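Local coordinates for protein cytochrome P450 RhF (Acinetobacter radioresistens, PDB 6RO8) that probably acts as a heme-dependent monooxygenase, this chain being the heme domain of a longer protein that also carries flavin- and iron-sulfur-type reductase modules, at residues V175-L180 with D185-L190; R226-M231 with D243-N248; K238-D243 with M265-A270. All coordinates share one frame; numbering follows the deposited sequence.

Contact 1: V175-L180 with D185-L190; sequences VALHFL and DDMQEL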
loop_
_atom_site.group_PDB
_atom_site.type_symbol
_atom_site.label_atom_id
_atom_site.label_comp_id
_atom_site.label_asym_id
_atom_site.label_seq_id
_atom_site.Cartn_x
_atom_site.Cartn_y
_atom_site.Cartn_z
ATOM N N VAL A 175 9.215 10.802 -7.343
ATOM C CA VAL A 175 10.263 10.192 -6.534
ATOM C C VAL A 175 10.459 8.734 -6.953
ATOM O O VAL A 175 11.592 8.280 -7.199
ATOM C CB VAL A 175 9.913 10.340 -5.040
ATOM C CG1 VAL A 175 10.844 9.529 -4.172
ATOM C CG2 VAL A 175 9.945 11.835 -4.644
ATOM N N ALA A 176 9.347 8.000 -7.108
ATOM C CA ALA A 176 9.420 6.591 -7.494
ATOM C C ALA A 176 10.151 6.410 -8.821
ATOM O O ALA A 176 11.139 5.668 -8.905
ATOM C CB ALA A 176 8.014 5.995 -7.569
ATOM N N LEU A 177 9.651 7.057 -9.878
ATOM C CA LEU A 177 10.332 7.025 -11.169
ATOM C C LEU A 177 11.820 7.275 -11.001
ATOM O O LEU A 177 12.644 6.554 -11.569
ATOM C CB LEU A 177 9.730 8.066 -12.107
ATOM C CG LEU A 177 8.263 7.834 -12.401
ATOM C CD1 LEU A 177 7.719 9.015 -13.183
ATOM C CD2 LEU A 177 8.160 6.571 -13.180
ATOM N N HIS A 178 12.179 8.268 -10.186
ATOM C CA HIS A 178 13.586 8.614 -10.009
ATOM C C HIS A 178 14.336 7.542 -9.233
ATOM O O HIS A 178 15.474 7.214 -9.577
ATOM C CB HIS A 178 13.708 9.969 -9.318
ATOM C CG HIS A 178 15.083 10.542 -9.373
ATOM N ND1 HIS A 178 15.641 11.021 -10.538
ATOM C CD2 HIS A 178 16.019 10.708 -8.409
ATOM C CE1 HIS A 178 16.863 11.458 -10.289
ATOM N NE2 HIS A 178 17.116 11.283 -9.004
ATOM N N PHE A 179 13.721 6.993 -8.188
ATOM C CA PHE A 179 14.341 5.887 -7.469
ATOM C C PHE A 179 14.565 4.690 -8.390
ATOM O O PHE A 179 15.653 4.110 -8.413
ATOM C CB PHE A 179 13.474 5.502 -6.274
ATOM C CG PHE A 179 14.019 4.355 -5.476
ATOM C CD1 PHE A 179 15.117 4.537 -4.632
ATOM C CD2 PHE A 179 13.427 3.103 -5.549
ATOM C CE1 PHE A 179 15.613 3.475 -3.878
ATOM C CE2 PHE A 179 13.920 2.045 -4.812
ATOM C CZ PHE A 179 15.016 2.228 -3.972
ATOM N N LEU A 180 13.533 4.288 -9.133
ATOM C CA LEU A 180 13.719 3.321 -10.199
ATOM C C LEU A 180 14.511 3.988 -11.314
ATOM O O LEU A 180 14.819 5.177 -11.267
ATOM C CB LEU A 180 12.365 2.814 -10.686
ATOM C CG LEU A 180 11.447 2.337 -9.545
ATOM C CD1 LEU A 180 9.993 2.193 -9.980
ATOM C CD2 LEU A 180 11.942 1.022 -8.982
ATOM N N ASP A 185 7.327 10.225 -18.063
ATOM C CA ASP A 185 6.602 10.834 -19.169
ATOM C C ASP A 185 5.190 11.135 -18.697
ATOM O O ASP A 185 5.021 11.665 -17.596
ATOM C CB ASP A 185 6.609 9.962 -20.430
ATOM C CG ASP A 185 6.247 8.527 -20.167
ATOM O OD1 ASP A 185 6.181 8.134 -18.987
ATOM O OD2 ASP A 185 6.041 7.796 -21.157
ATOM N N ASP A 186 4.176 10.819 -19.506
ATOM C CA ASP A 186 2.809 11.197 -19.161
ATOM C C ASP A 186 2.447 10.675 -17.776
ATOM O O ASP A 186 2.356 9.464 -17.558
ATOM C CB ASP A 186 1.823 10.700 -20.214
ATOM C CG ASP A 186 0.525 11.499 -20.217
ATOM O OD1 ASP A 186 0.276 12.244 -19.242
ATOM O OD2 ASP A 186 -0.255 11.371 -21.192
ATOM N N MET A 187 2.278 11.590 -16.825
ATOM C CA MET A 187 2.036 11.189 -15.452
ATOM C C MET A 187 0.569 10.923 -15.194
ATOM O O MET A 187 0.237 10.086 -14.346
ATOM C CB MET A 187 2.549 12.262 -14.507
ATOM C CG MET A 187 3.978 12.602 -14.785
ATOM S SD MET A 187 5.056 11.910 -13.539
ATOM C CE MET A 187 4.560 12.932 -12.153
ATOM N N GLN A 188 -0.321 11.625 -15.895
ATOM C CA GLN A 188 -1.722 11.247 -15.822
ATOM C C GLN A 188 -1.935 9.869 -16.439
ATOM O O GLN A 188 -2.786 9.102 -15.967
ATOM C CB GLN A 188 -2.598 12.308 -16.494
ATOM C CG GLN A 188 -2.909 13.527 -15.601
ATOM C CD GLN A 188 -3.657 13.174 -14.302
ATOM O OE1 GLN A 188 -4.309 12.126 -14.204
ATOM N NE2 GLN A 188 -3.566 14.057 -13.303
ATOM N N GLU A 189 -1.145 9.521 -17.458
ATOM C CA GLU A 189 -1.223 8.182 -18.032
ATOM C C GLU A 189 -0.646 7.144 -17.079
ATOM O O GLU A 189 -1.226 6.067 -16.886
ATOM C CB GLU A 189 -0.497 8.146 -19.372
ATOM C CG GLU A 189 -1.032 7.104 -20.340
ATOM C CD GLU A 189 -2.455 7.392 -20.812
ATOM O OE1 GLU A 189 -2.947 8.529 -20.614
ATOM O OE2 GLU A 189 -3.081 6.472 -21.386
ATOM N N LEU A 190 0.508 7.444 -16.482
ATOM C CA LEU A 190 1.043 6.570 -15.447
ATOM C C LEU A 190 0.045 6.404 -14.321
ATOM O O LEU A 190 -0.098 5.311 -13.758
ATOM C CB LEU A 190 2.348 7.133 -14.905
ATOM C CG LEU A 190 3.553 6.700 -15.724
ATOM C CD1 LEU A 190 4.678 7.701 -15.566
ATOM C CD2 LEU A 190 3.973 5.336 -15.266
#

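Contact 2: R226-M231 with D243-N248; sequences RVLEKM and DMIAKN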
loop_
_atom_site.group_PDB
_atom_site.type_symbol
_atom_site.label_atom_id
_atom_site.label_comp_id
_atom_site.label_asym_id
_atom_site.label_seq_id
_atom_site.Cartn_x
_atom_site.Cartn_y
_atom_site.Cartn_z
ATOM N N ARG A 226 8.118 -2.210 -23.077
ATOM C CA ARG A 226 8.906 -1.253 -23.847
ATOM C C ARG A 226 9.938 -0.544 -22.958
ATOM O O ARG A 226 11.096 -0.346 -23.358
ATOM C CB ARG A 226 7.958 -0.245 -24.538
ATOM C CG ARG A 226 8.642 0.783 -25.482
ATOM C CD ARG A 226 7.807 2.069 -25.720
ATOM N NE ARG A 226 7.682 2.923 -24.533
ATOM C CZ ARG A 226 7.605 4.251 -24.556
ATOM N NH1 ARG A 226 7.703 4.907 -25.721
ATOM N NH2 ARG A 226 7.501 4.936 -23.413
ATOM N N VAL A 227 9.542 -0.192 -21.733
ATOM C CA VAL A 227 10.452 0.479 -20.805
ATOM C C VAL A 227 11.631 -0.424 -20.469
ATOM O O VAL A 227 12.798 -0.043 -20.623
ATOM C CB VAL A 227 9.703 0.903 -19.528
ATOM C CG1 VAL A 227 10.657 1.553 -18.543
ATOM C CG2 VAL A 227 8.568 1.848 -19.855
ATOM N N LEU A 228 11.331 -1.627 -19.971
ATOM C CA LEU A 228 12.364 -2.580 -19.590
ATOM C C LEU A 228 13.297 -2.881 -20.747
ATOM O O LEU A 228 14.469 -3.203 -20.522
ATOM C CB LEU A 228 11.712 -3.869 -19.081
ATOM C CG LEU A 228 12.652 -4.995 -18.665
ATOM C CD1 LEU A 228 13.459 -4.551 -17.470
ATOM C CD2 LEU A 228 11.891 -6.264 -18.343
ATOM N N GLU A 229 12.797 -2.764 -21.979
ATOM C CA GLU A 229 13.620 -3.034 -23.147
ATOM C C GLU A 229 14.611 -1.911 -23.378
ATOM O O GLU A 229 15.786 -2.165 -23.665
ATOM C CB GLU A 229 12.732 -3.240 -24.375
ATOM C CG GLU A 229 13.380 -4.050 -25.492
ATOM C CD GLU A 229 14.097 -5.296 -24.986
ATOM O OE1 GLU A 229 13.570 -5.958 -24.060
ATOM O OE2 GLU A 229 15.187 -5.615 -25.517
ATOM N N LYS A 230 14.158 -0.662 -23.250
ATOM C CA LYS A 230 15.059 0.474 -23.407
ATOM C C LYS A 230 16.100 0.516 -22.297
ATOM O O LYS A 230 17.284 0.773 -22.553
ATOM C CB LYS A 230 14.263 1.777 -23.440
ATOM C CG LYS A 230 13.104 1.768 -24.418
ATOM C CD LYS A 230 12.680 3.177 -24.810
ATOM C CE LYS A 230 11.230 3.214 -25.268
ATOM N NZ LYS A 230 10.750 4.588 -25.578
ATOM N N MET A 231 15.677 0.285 -21.057
ATOM C CA MET A 231 16.638 0.275 -19.961
ATOM C C MET A 231 17.647 -0.852 -20.141
ATOM O O MET A 231 18.851 -0.663 -19.903
ATOM C CB MET A 231 15.902 0.163 -18.625
ATOM C CG MET A 231 14.992 1.356 -18.347
ATOM S SD MET A 231 14.095 1.267 -16.781
ATOM C CE MET A 231 14.869 -0.186 -16.098
ATOM N N ASP A 243 19.490 -1.893 -11.315
ATOM C CA ASP A 243 20.147 -2.886 -10.474
ATOM C C ASP A 243 19.628 -4.283 -10.788
ATOM O O ASP A 243 20.412 -5.218 -10.995
ATOM C CB ASP A 243 19.946 -2.551 -9.000
ATOM C CG ASP A 243 20.568 -1.233 -8.616
ATOM O OD1 ASP A 243 21.553 -0.820 -9.261
ATOM O OD2 ASP A 243 20.060 -0.601 -7.668
ATOM N N MET A 244 18.303 -4.442 -10.840
ATOM C CA MET A 244 17.743 -5.752 -11.150
ATOM C C MET A 244 18.224 -6.240 -12.513
ATOM O O MET A 244 18.701 -7.374 -12.644
ATOM C CB MET A 244 16.211 -5.713 -11.110
ATOM C CG MET A 244 15.598 -4.795 -10.087
ATOM S SD MET A 244 13.864 -5.203 -9.802
ATOM C CE MET A 244 13.399 -3.994 -8.568
ATOM N N ILE A 245 18.092 -5.391 -13.543
ATOM C CA ILE A 245 18.550 -5.742 -14.889
ATOM C C ILE A 245 19.984 -6.254 -14.836
ATOM O O ILE A 245 20.316 -7.303 -15.402
ATOM C CB ILE A 245 18.433 -4.528 -15.830
ATOM C CG1 ILE A 245 16.975 -4.193 -16.144
ATOM C CG2 ILE A 245 19.189 -4.773 -17.125
ATOM C CD1 ILE A 245 16.856 -2.984 -17.065
ATOM N N ALA A 246 20.847 -5.521 -14.128
ATOM C CA ALA A 246 22.229 -5.941 -13.936
ATOM C C ALA A 246 22.316 -7.294 -13.235
ATOM O O ALA A 246 23.034 -8.193 -13.690
ATOM C CB ALA A 246 22.976 -4.874 -13.147
ATOM N N LYS A 247 21.600 -7.461 -12.116
ATOM C CA LYS A 247 21.653 -8.739 -11.410
ATOM C C LYS A 247 21.112 -9.873 -12.279
ATOM O O LYS A 247 21.522 -11.031 -12.128
ATOM C CB LYS A 247 20.887 -8.646 -10.086
ATOM C CG LYS A 247 21.649 -7.903 -8.963
ATOM C CD LYS A 247 22.786 -8.737 -8.368
ATOM C CE LYS A 247 23.602 -7.935 -7.349
ATOM N NZ LYS A 247 24.266 -8.804 -6.328
ATOM N N ASN A 248 20.219 -9.553 -13.216
ATOM C CA ASN A 248 19.698 -10.574 -14.111
ATOM C C ASN A 248 20.776 -11.069 -15.068
ATOM O O ASN A 248 20.801 -12.252 -15.435
ATOM C CB ASN A 248 18.507 -10.018 -14.883
ATOM C CG ASN A 248 18.130 -10.882 -16.048
ATOM O OD1 ASN A 248 18.530 -10.621 -17.181
ATOM N ND2 ASN A 248 17.363 -11.931 -15.781
#

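Contact 3: K238-D243 with M265-A270; sequences KGWMYD and MAIMVA. With HIS (histidine), chain C; HEM (protoporphyrin IX containing Fe), chain B.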
loop_
_atom_site.group_PDB
_atom_site.type_symbol
_atom_site.label_atom_id
_atom_site.label_comp_id
_atom_site.label_asym_id
_atom_site.label_seq_id
_atom_site.Cartn_x
_atom_site.Cartn_y
_atom_site.Cartn_z
ATOM N N LYS A 238 21.348 4.362 -13.801
ATOM C CA LYS A 238 21.261 4.188 -12.363
ATOM C C LYS A 238 19.791 4.226 -11.953
ATOM O O LYS A 238 18.996 4.983 -12.519
ATOM C CB LYS A 238 22.090 5.250 -11.618
ATOM C CG LYS A 238 22.104 5.082 -10.075
ATOM C CD LYS A 238 22.988 6.138 -9.362
ATOM C CE LYS A 238 22.968 5.968 -7.825
ATOM N NZ LYS A 238 23.843 7.017 -7.147
ATOM N N GLY A 239 19.447 3.388 -10.986
ATOM C CA GLY A 239 18.105 3.261 -10.445
ATOM C C GLY A 239 17.894 1.812 -10.065
ATOM O O GLY A 239 18.580 0.908 -10.539
ATOM N N TRP A 240 16.908 1.580 -9.203
ATOM C CA TRP A 240 16.710 0.224 -8.699
ATOM C C TRP A 240 16.426 -0.775 -9.823
ATOM O O TRP A 240 16.897 -1.921 -9.775
ATOM C CB TRP A 240 15.578 0.208 -7.693
ATOM C CG TRP A 240 15.580 -1.013 -6.875
ATOM C CD1 TRP A 240 16.663 -1.764 -6.513
ATOM C CD2 TRP A 240 14.443 -1.632 -6.293
ATOM N NE1 TRP A 240 16.262 -2.821 -5.730
ATOM C CE2 TRP A 240 14.900 -2.763 -5.585
ATOM C CE3 TRP A 240 13.074 -1.342 -6.297
ATOM C CZ2 TRP A 240 14.034 -3.599 -4.886
ATOM C CZ3 TRP A 240 12.217 -2.177 -5.622
ATOM C CH2 TRP A 240 12.695 -3.285 -4.916
ATOM N N MET A 241 15.673 -0.367 -10.848
ATOM C CA MET A 241 15.386 -1.302 -11.933
ATOM C C MET A 241 16.655 -1.647 -12.710
ATOM O O MET A 241 16.844 -2.797 -13.127
ATOM C CB MET A 241 14.307 -0.732 -12.853
ATOM C CG MET A 241 12.898 -0.800 -12.282
ATOM S SD MET A 241 12.479 -2.458 -11.694
ATOM C CE MET A 241 12.846 -3.462 -13.140
ATOM N N TYR A 242 17.552 -0.670 -12.893
ATOM C CA TYR A 242 18.853 -0.967 -13.489
ATOM C C TYR A 242 19.649 -1.946 -12.638
ATOM O O TYR A 242 20.417 -2.754 -13.177
ATOM C CB TYR A 242 19.661 0.311 -13.682
ATOM C CG TYR A 242 19.149 1.162 -14.808
ATOM C CD1 TYR A 242 19.257 0.743 -16.141
ATOM C CD2 TYR A 242 18.552 2.385 -14.546
ATOM C CE1 TYR A 242 18.776 1.530 -17.181
ATOM C CE2 TYR A 242 18.066 3.176 -15.574
ATOM C CZ TYR A 242 18.182 2.748 -16.888
ATOM O OH TYR A 242 17.687 3.552 -17.883
ATOM N N ASP A 243 19.490 -1.893 -11.315
ATOM C CA ASP A 243 20.147 -2.886 -10.474
ATOM C C ASP A 243 19.628 -4.283 -10.788
ATOM O O ASP A 243 20.412 -5.218 -10.995
ATOM C CB ASP A 243 19.946 -2.551 -9.000
ATOM C CG ASP A 243 20.568 -1.233 -8.616
ATOM O OD1 ASP A 243 21.553 -0.820 -9.261
ATOM O OD2 ASP A 243 20.060 -0.601 -7.668
ATOM N N MET A 265 6.133 -3.702 -13.744
ATOM C CA MET A 265 4.759 -3.218 -13.654
ATOM C C MET A 265 4.287 -3.108 -12.218
ATOM O O MET A 265 3.666 -2.108 -11.843
ATOM C CB MET A 265 3.811 -4.122 -14.433
ATOM C CG MET A 265 2.577 -3.381 -14.879
ATOM S SD MET A 265 1.288 -4.460 -15.552
ATOM C CE MET A 265 1.323 -5.804 -14.403
ATOM N N ALA A 266 4.571 -4.118 -11.403
ATOM C CA ALA A 266 4.113 -4.077 -10.024
ATOM C C ALA A 266 4.789 -2.939 -9.258
ATOM O O ALA A 266 4.127 -2.154 -8.561
ATOM C CB ALA A 266 4.377 -5.428 -9.356
ATOM N N ILE A 267 6.109 -2.803 -9.415
ATOM C CA ILE A 267 6.836 -1.818 -8.621
ATOM C C ILE A 267 6.497 -0.396 -9.070
ATOM O O ILE A 267 6.581 0.547 -8.270
ATOM C CB ILE A 267 8.357 -2.102 -8.648
ATOM C CG1 ILE A 267 8.990 -1.618 -7.342
ATOM C CG2 ILE A 267 9.034 -1.456 -9.858
ATOM C CD1 ILE A 267 8.265 -2.118 -6.099
ATOM N N MET A 268 6.062 -0.219 -10.324
ATOM C CA MET A 268 5.685 1.110 -10.796
ATOM C C MET A 268 4.361 1.584 -10.256
ATOM O O MET A 268 3.970 2.717 -10.560
ATOM C CB MET A 268 5.648 1.157 -12.314
ATOM C CG MET A 268 7.027 1.269 -12.886
ATOM S SD MET A 268 6.975 1.472 -14.669
ATOM C CE MET A 268 5.392 2.250 -14.882
ATOM N N VAL A 269 3.657 0.755 -9.492
ATOM C CA VAL A 269 2.549 1.199 -8.674
ATOM C C VAL A 269 2.934 1.238 -7.201
ATOM O O VAL A 269 2.640 2.214 -6.504
ATOM C CB VAL A 269 1.317 0.297 -8.910
ATOM C CG1 VAL A 269 0.179 0.606 -7.914
ATOM C CG2 VAL A 269 0.847 0.417 -10.379
ATOM N N ALA A 270 3.631 0.198 -6.728
ATOM C CA ALA A 270 3.922 0.053 -5.308
ATOM C C ALA A 270 4.945 1.073 -4.791
ATOM O O ALA A 270 4.882 1.455 -3.618
ATOM C CB ALA A 270 4.404 -1.370 -5.030
HETATM N N HIS C . 1.289 -2.689 -3.912
HETATM C CA HIS C . 1.519 -2.578 -2.476
HETATM C C HIS C . 2.181 -1.249 -2.124
HETATM O O HIS C . 2.556 -1.039 -0.962
HETATM C CB HIS C . 2.379 -3.741 -1.980
HETATM C CG HIS C . 3.495 -4.106 -2.908
HETATM N ND1 HIS C . 4.805 -4.219 -2.489
HETATM C CD2 HIS C . 3.499 -4.383 -4.233
HETATM C CE1 HIS C . 5.566 -4.550 -3.518
HETATM N NE2 HIS C . 4.798 -4.656 -4.587
HETATM O OXT HIS C . 2.348 -0.380 -2.981
HETATM C CHA HEM B . 6.225 -5.073 0.729
HETATM C CHB HEM B . 3.237 -1.642 2.461
HETATM C CHC HEM B . 5.785 1.851 0.206
HETATM C CHD HEM B . 8.439 -1.648 -1.871
HETATM C C1A HEM B . 5.177 -4.465 1.386
HETATM C C2A HEM B . 4.131 -5.113 2.156
HETATM C C3A HEM B . 3.316 -4.176 2.628
HETATM C C4A HEM B . 3.795 -2.880 2.177
HETATM C CMA HEM B . 2.073 -4.447 3.501
HETATM C CAA HEM B . 3.985 -6.632 2.408
HETATM C CBA HEM B . 4.573 -6.912 3.777
HETATM C CGA HEM B . 4.563 -8.383 4.093
HETATM O O1A HEM B . 4.068 -9.182 3.261
HETATM O O2A HEM B . 5.059 -8.744 5.186
HETATM C C1B HEM B . 3.713 -0.409 2.081
HETATM C C2B HEM B . 3.235 0.867 2.576
HETATM C C3B HEM B . 3.930 1.841 1.940
HETATM C C4B HEM B . 4.875 1.206 1.031
HETATM C CMB HEM B . 2.114 1.006 3.641
HETATM C CAB HEM B . 3.853 3.378 2.095
HETATM C CBB HEM B . 3.195 4.025 3.057
HETATM C C1C HEM B . 6.733 1.214 -0.563
HETATM C C2C HEM B . 7.710 1.820 -1.452
HETATM C C3C HEM B . 8.434 0.822 -2.010
HETATM C C4C HEM B . 7.943 -0.425 -1.497
HETATM C CMC HEM B . 7.849 3.343 -1.667
HETATM C CAC HEM B . 9.609 0.841 -3.027
HETATM C CBC HEM B . 10.082 1.968 -3.563
HETATM C C1D HEM B . 8.068 -2.876 -1.382
HETATM C C2D HEM B . 8.629 -4.146 -1.776
HETATM C C3D HEM B . 8.033 -5.091 -1.058
HETATM C C4D HEM B . 7.061 -4.457 -0.175
HETATM C CMD HEM B . 9.721 -4.384 -2.841
HETATM C CAD HEM B . 8.330 -6.602 -1.195
HETATM C CBD HEM B . 9.474 -7.048 -0.295
HETATM C CGD HEM B . 9.407 -8.549 -0.120
HETATM O O1D HEM B . 8.501 -9.174 -0.710
HETATM O O2D HEM B . 10.244 -9.131 0.613
HETATM N NA HEM B . 4.928 -3.109 1.412
HETATM N NB HEM B . 4.707 -0.163 1.145
HETATM N NC HEM B . 6.911 -0.157 -0.627
HETATM N ND HEM B . 7.116 -3.103 -0.399
HETATM FE FE HEM B . 5.936 -1.605 0.372
HETATM O O HOH W 1 4.533 -2.004 -1.409
#

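Contact 1: V175-L180 with D185-L190
From 175-180, Leu177 alone touches 185-190, and its methyl CD1 makes the close contacts. That methyl is shared by two partners of different approach. Leu190 comes from the other helix tip to tip, so that Leu177 CD1 and Leu190 CD1 end 4.1 Å apart. Met187 instead crosses obliquely, laying its sulfur against the same carbon, with Leu177 CD1 to Met187 SD at 3.9 Å. CG of Leu177 lies beside the backbone N, anti to the carbonyl carbon (chi1 -61°), and from there CD1 reaches out to the other helix. Met187 does not point directly at the leucine; its chain bends at chi2 (-106°) and again at chi3, and this curl brings SD round to the contact. The backbones stay well separated, Leu177 CA and Asp185 CA being 9.6 Å apart at their nearest pairing, and the segments bury only about 105 Å² between them, nearly all of it from the apolar side chains Leu177, Leu190 and Met187. Asp186 occupies the N-cap position of the second helix, and its carbonyl O receives Leu190 N at 2.9 Å, which secures the first turn carrying both Met187 and Leu190. Helices 170-179 and 187-202 are the E and F helices of the cytochrome P450 fold, joined here by a short turn that adds Val182 against Leu177; this is packing away from the annotated sites. Met187 also rests on Glu170, Leu173 and Met174 of helix 170-179, whereas helix 134-155 packs against Val175 and Phe179, and helix 257-270 receives Leu180 on Ile267 and Leu190 on Met268.

Contact 2: R226-M231 with D243-N248
Ile245 reaches between Leu228 and Met231 where helix 207-233 packs on helix 240-250, the pair known as the G and H helices in the P450 fold. Its long branch carries the contact. Ile245 CG1 lies beside the backbone N with chi2 extended (179°), and CD1 is thereby pushed outward toward the other helix. Leu228 runs past it in the opposite direction, so that Leu228 CD1 lies 3.8 Å from both Ile245 CG1 and Ile245 CD1. Met231 crosses the isoleucine at about a right angle and turns back at chi3, presenting both ends of its chain to one methyl.

In the next shell, helix 257-270 backs both helices: Leu228 rests on Leu260 and Val227 on Met264, while Met244 packs on Tyr259 and Met263. Met231 also lies against Met241 and Tyr242, one turn before Ile245, and on Val182 of the turn leading into helix 187-202. Farther out, Asn248 ND2 donates a hydrogen bond to Val255 O, tying helix 240-250 to the loop that follows it. Two atoms of Met231 meet the central methyl on one side, with Ile245 CD1 3.6 Å from Met231 CB and 3.6 Å from Met231 CE.

Contact 3: K238-D243 with M265-A270
Ile267 meets Trp240 and Met241 with separate branches. Just before it, the carbonyl O of Ala266 accepts from Val269 N at 3.1 Å and from Ala270 N at 3.0 Å, in the final turn of helix 257-270. With its CG1 swung away from the backbone N (chi1 -150°), Ile267 crosses the indole at about a right angle. Ile267 CG1 comes obliquely to Trp240 CZ3 at 3.7 Å. On the other branch, Met241 slides past in the opposite direction, with Met241 SD 4.0 Å from Ile267 CG2. Farther along, Val269 turns to helix 187-202, onto Ala194. Ala270 ends the segment over the heme, its carbonyl O 3.6 Å from HEM C1C, and it also lines the pocket of the bound histidine.

The same indole reaches the cofactor by its edge, Trp240 CH2 lying 3.8 Å from the HEM methyl CMD. Water 1 is coordinated to the heme iron at 2.3 Å, and Cys381 is the axial protein ligand. Such an arrangement, with the long central helix broken where it passes over the distal heme face, is characteristic of the cytochrome P450 active site.

How the contacts relate
From the N terminus, contact 1 comes first and closes the short turn between helices 170-179 and 187-202. It is complete before either of the others opens. Contacts 2 and 3 then cross: their segments alternate along the chain, and they share Asp243 because both use helix 240-250. Contact 2 closes the connection from helix 207-233, while contact 3 spans the longer one to helix 257-270. The three meet in space as well: Phe179 O probably accepts a hydrogen bond from Trp240 N at 2.9 Å, linking contacts 1 and 3; a weak, long ion pair between Asp185 and Arg226 joins contacts 1 and 2, and Met231 packing on helix 240-250 joins 2 and 3.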